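Local coordinates for protein importin subunit beta-1 (Saccharomyces cerevisiae, PDB 5OWU) that carries proteins into the nucleus as the importin beta subunit, working with importin alpha, which binds the classical nuclear localization signal of the cargo, at residues Phe80-Ile85 / Ile122-Glu126; Ala100-Leu104 / Ala115-Ile119. All coordinates share one frame; numbering follows the deposited sequence.

Interaction 1: Phe80-Ile85 / Ile122-Glu126; sequences FAQRWI and IADIE
Trp-84 sets one face of its indole against Ile-122, with Ile-125 beside it and Glu-126 at the ring edge. Trp-84 and Ile-125 contribute the most surface, in nearly equal shares. CG of Trp-84 stands anti to the backbone N (chi1 173°), and from there the ring reaches from helix 74-87 to the last turn of helix 109-126. CG1 of Ile-122 sits over the rim of the six-membered ring, and its CG2 comes within 3.8 Å of CZ2 of Trp-84. Ile-125 meets the five-membered end of the indole obliquely, with its CG2 3.7 Å from CD1 of Trp-84.

The polar edge of the ring is used as well. NE1 of Trp-84 donates a hydrogen bond to OE2 of Glu-126, 2.8 Å long and with an N-H...O angle of 163°. The acceptor lies in the indole plane and is met on its anti side. The other oxygen, OE1, forms a salt bridge with Lys-97, so the buried carboxylate is held at both oxygens. Together the two bonds should limit its rotation. The lysine probably also favours the charged form of Glu-126.

CG1 of Ile-125 is 4.1 Å from CA of Ala-81. The small side chain of Ala-81 probably permits the close approach here, where the CA atoms of Ala-81 and Ile-125 are 5.6 Å apart. Ile-85 runs alongside Ile-125 in the opposite direction, with its CG1 4.1 Å from CG2 of Ile-125. Lys-93 of helix 90-104 makes a cation-pi contact with Trp-84, and Leu-69 touches the indole too.

The axes of the two segments cross at 86°. This is packing between helices of an alpha-solenoid, joining the end of the second helix of HEAT 3 to the helix that precedes this repeat.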
# COMPACT_ATOMS: atom_id res chain seq x y z
N PHE A 80 -13.98 -11.41 22.45
CA PHE A 80 -13.89 -10.46 23.55
C PHE A 80 -15.25 -9.89 23.90
O PHE A 80 -15.59 -9.73 25.08
CB PHE A 80 -12.92 -9.33 23.20
CG PHE A 80 -11.46 -9.72 23.18
CD1 PHE A 80 -11.02 -10.93 23.70
CD2 PHE A 80 -10.51 -8.84 22.67
CE1 PHE A 80 -9.68 -11.26 23.69
CE2 PHE A 80 -9.17 -9.18 22.65
CZ PHE A 80 -8.76 -10.40 23.16
N ALA A 81 -16.05 -9.56 22.88
CA ALA A 81 -17.38 -9.01 23.14
C ALA A 81 -18.22 -10.00 23.92
O ALA A 81 -18.83 -9.66 24.94
CB ALA A 81 -18.06 -8.63 21.82
N GLN A 82 -18.28 -11.25 23.46
CA GLN A 82 -19.10 -12.24 24.15
C GLN A 82 -18.57 -12.53 25.55
O GLN A 82 -19.36 -12.78 26.47
CB GLN A 82 -19.18 -13.53 23.34
CG GLN A 82 -20.00 -14.62 24.04
CD GLN A 82 -20.27 -15.82 23.16
OE1 GLN A 82 -20.29 -15.72 21.93
NE2 GLN A 82 -20.47 -16.97 23.79
N ARG A 83 -17.25 -12.51 25.74
CA ARG A 83 -16.70 -12.72 27.08
C ARG A 83 -17.10 -11.59 28.03
O ARG A 83 -17.47 -11.83 29.18
CB ARG A 83 -15.18 -12.86 27.04
CG ARG A 83 -14.57 -12.98 28.44
CD ARG A 83 -13.10 -13.30 28.41
NE ARG A 83 -12.32 -12.27 27.74
CZ ARG A 83 -10.99 -12.27 27.69
NH1 ARG A 83 -10.32 -13.24 28.29
NH2 ARG A 83 -10.34 -11.30 27.06
N TRP A 84 -17.01 -10.34 27.58
CA TRP A 84 -17.51 -9.23 28.39
C TRP A 84 -18.98 -9.41 28.72
O TRP A 84 -19.40 -9.25 29.87
CB TRP A 84 -17.29 -7.90 27.66
CG TRP A 84 -17.92 -6.73 28.35
CD1 TRP A 84 -19.12 -6.17 28.05
CD2 TRP A 84 -17.40 -6.00 29.47
NE1 TRP A 84 -19.38 -5.12 28.90
CE2 TRP A 84 -18.34 -4.99 29.78
CE3 TRP A 84 -16.23 -6.09 30.22
CZ2 TRP A 84 -18.14 -4.08 30.82
CZ3 TRP A 84 -16.04 -5.18 31.25
CH2 TRP A 84 -16.99 -4.19 31.54
N ILE A 85 -19.78 -9.76 27.72
CA ILE A 85 -21.23 -9.81 27.90
C ILE A 85 -21.62 -10.91 28.88
O ILE A 85 -22.47 -10.70 29.76
CB ILE A 85 -21.92 -9.98 26.54
CG1 ILE A 85 -21.77 -8.67 25.74
CG2 ILE A 85 -23.39 -10.35 26.72
CD1 ILE A 85 -22.13 -8.78 24.29
N ILE A 122 -15.22 -0.58 25.99
CA ILE A 122 -16.47 -1.07 26.56
C ILE A 122 -17.64 -0.57 25.73
O ILE A 122 -18.55 -1.34 25.39
CB ILE A 122 -16.59 -0.65 28.03
CG1 ILE A 122 -15.50 -1.32 28.87
CG2 ILE A 122 -17.97 -1.01 28.59
CD1 ILE A 122 -15.28 -0.67 30.23
N ALA A 123 -17.64 0.72 25.38
CA ALA A 123 -18.71 1.28 24.57
C ALA A 123 -18.83 0.56 23.24
O ALA A 123 -19.93 0.29 22.77
CB ALA A 123 -18.47 2.78 24.33
N ASP A 124 -17.69 0.26 22.61
CA ASP A 124 -17.72 -0.45 21.34
C ASP A 124 -18.38 -1.81 21.50
O ASP A 124 -18.97 -2.32 20.54
CB ASP A 124 -16.31 -0.61 20.79
CG ASP A 124 -15.81 0.65 20.10
OD1 ASP A 124 -16.62 1.55 19.84
OD2 ASP A 124 -14.60 0.74 19.82
N ILE A 125 -18.31 -2.41 22.69
CA ILE A 125 -19.05 -3.65 22.90
C ILE A 125 -20.53 -3.37 23.16
O ILE A 125 -21.41 -4.01 22.58
CB ILE A 125 -18.43 -4.46 24.04
CG1 ILE A 125 -17.06 -4.98 23.61
CG2 ILE A 125 -19.35 -5.64 24.41
CD1 ILE A 125 -16.17 -5.35 24.78
N GLU A 126 -20.84 -2.43 24.06
CA GLU A 126 -22.18 -2.34 24.61
C GLU A 126 -23.14 -1.50 23.77
O GLU A 126 -24.31 -1.87 23.63
CB GLU A 126 -22.12 -1.78 26.03
CG GLU A 126 -21.38 -2.71 27.01
CD GLU A 126 -21.81 -2.50 28.45
OE1 GLU A 126 -22.49 -1.49 28.74
OE2 GLU A 126 -21.46 -3.35 29.30

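Interaction 2: Ala100-Leu104 / Ala115-Ile119; sequences ALTAL and AAQLI
HEAT 3 is a helical hairpin, and this contact packs its two helices together near the turn that joins them. The segment axes come within 8.7 Å, with directions 144° apart, roughly antiparallel. Small side chains are consistent with this close approach. CB of Ala-115 lies 3.6 Å from CB of Ala-103 and also meets the backbone at O of Ala-100 and N of Leu-104.

Ile-119 is the larger insert. Its CG1 touches CB of Ala-100 at 3.7 Å. Its CD1 reaches past O of Ala-100 to CB of Leu-104, 3.8 Å away, and nears CD2 of Leu-101.

With chi1 at -177°, the Leu-104 side chain swings away from its own backbone N, which brings CD1 to 3.8 Å from CB of Ala-116, while CD2 lies beside CD1 of Ile-119. An alanine here lacks both methyls, which would probably open a gap beside CB of Ala-116 and free the end of Ile-119 to move. Leu-118 adds CD2 against CB of Ala-100 at 4.0 Å.

Around this apolar seam, Leu-104 and Ala-116 touch helix 149-165, Leu-101 and Ile-119 touch helix 133-142, and Leu-118 meets Leu-65 of helix 55-67.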
# COMPACT_ATOMS: atom_id res chain seq x y z
N ALA A 100 -13.94 3.57 35.44
CA ALA A 100 -13.39 4.17 34.23
C ALA A 100 -13.85 5.61 34.08
O ALA A 100 -13.05 6.49 33.75
CB ALA A 100 -13.82 3.35 33.02
N LEU A 101 -15.13 5.88 34.32
CA LEU A 101 -15.63 7.25 34.23
C LEU A 101 -15.00 8.13 35.30
O LEU A 101 -14.75 9.32 35.05
CB LEU A 101 -17.15 7.26 34.36
CG LEU A 101 -17.93 6.84 33.11
CD1 LEU A 101 -19.38 6.53 33.46
CD2 LEU A 101 -17.87 7.93 32.04
N THR A 102 -14.72 7.58 36.48
CA THR A 102 -14.00 8.34 37.49
C THR A 102 -12.62 8.73 36.98
O THR A 102 -12.21 9.89 37.11
CB THR A 102 -13.89 7.53 38.78
OG1 THR A 102 -15.19 7.39 39.37
CG2 THR A 102 -12.94 8.22 39.78
N ALA A 103 -11.91 7.78 36.39
CA ALA A 103 -10.57 8.08 35.89
C ALA A 103 -10.61 9.05 34.71
O ALA A 103 -9.65 9.81 34.50
CB ALA A 103 -9.86 6.78 35.50
N LEU A 104 -11.70 9.06 33.94
CA LEU A 104 -11.76 9.91 32.76
C LEU A 104 -11.57 11.38 33.10
O LEU A 104 -10.95 12.13 32.34
CB LEU A 104 -13.10 9.71 32.04
CG LEU A 104 -13.23 10.50 30.73
CD1 LEU A 104 -12.30 9.94 29.67
CD2 LEU A 104 -14.67 10.50 30.26
N ALA A 115 -8.08 5.95 30.52
CA ALA A 115 -9.48 5.76 30.82
C ALA A 115 -10.35 5.95 29.58
O ALA A 115 -11.32 5.22 29.38
CB ALA A 115 -9.90 6.72 31.93
N ALA A 116 -10.00 6.93 28.75
CA ALA A 116 -10.77 7.17 27.53
C ALA A 116 -10.69 5.98 26.59
O ALA A 116 -11.69 5.60 25.97
CB ALA A 116 -10.25 8.43 26.83
N GLN A 117 -9.51 5.37 26.47
CA GLN A 117 -9.39 4.18 25.63
C GLN A 117 -10.20 3.01 26.19
O GLN A 117 -10.82 2.26 25.43
CB GLN A 117 -7.92 3.80 25.48
CG GLN A 117 -7.07 4.85 24.81
CD GLN A 117 -5.68 4.35 24.47
OE1 GLN A 117 -5.51 3.36 23.76
NE2 GLN A 117 -4.66 5.03 25.00
N LEU A 118 -10.20 2.85 27.52
CA LEU A 118 -10.97 1.77 28.14
C LEU A 118 -12.47 1.98 27.94
O LEU A 118 -13.21 1.05 27.56
CB LEU A 118 -10.63 1.68 29.63
CG LEU A 118 -11.41 0.64 30.46
CD1 LEU A 118 -11.15 -0.74 29.93
CD2 LEU A 118 -11.03 0.73 31.92
N ILE A 119 -12.94 3.20 28.22
CA ILE A 119 -14.34 3.55 27.97
C ILE A 119 -14.70 3.26 26.53
O ILE A 119 -15.75 2.68 26.24
CB ILE A 119 -14.60 5.02 28.34
CG1 ILE A 119 -14.54 5.20 29.85
CG2 ILE A 119 -15.94 5.49 27.78
CD1 ILE A 119 -14.42 6.64 30.29

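How the interactions relate
Both contacts use helix 109-126, and their centres lie about 15 Å apart. Interaction 2 takes residues 115-119 and interaction 1 takes residues 122-126, nearer the C-terminal end of the helix. Their partners, helix 90-104 and helix 74-87, follow each other in the chain. Both segments of interaction 2 fall between residues 85 and 122, so it is nested inside the loop closed by interaction 1. The first pairing along the helix is within HEAT 3 and roughly antiparallel; the second, near perpendicular, goes back to the preceding helix. One helix thus joins its own hairpin to the earlier part of the solenoid, linking consecutive helices of the importin superhelix.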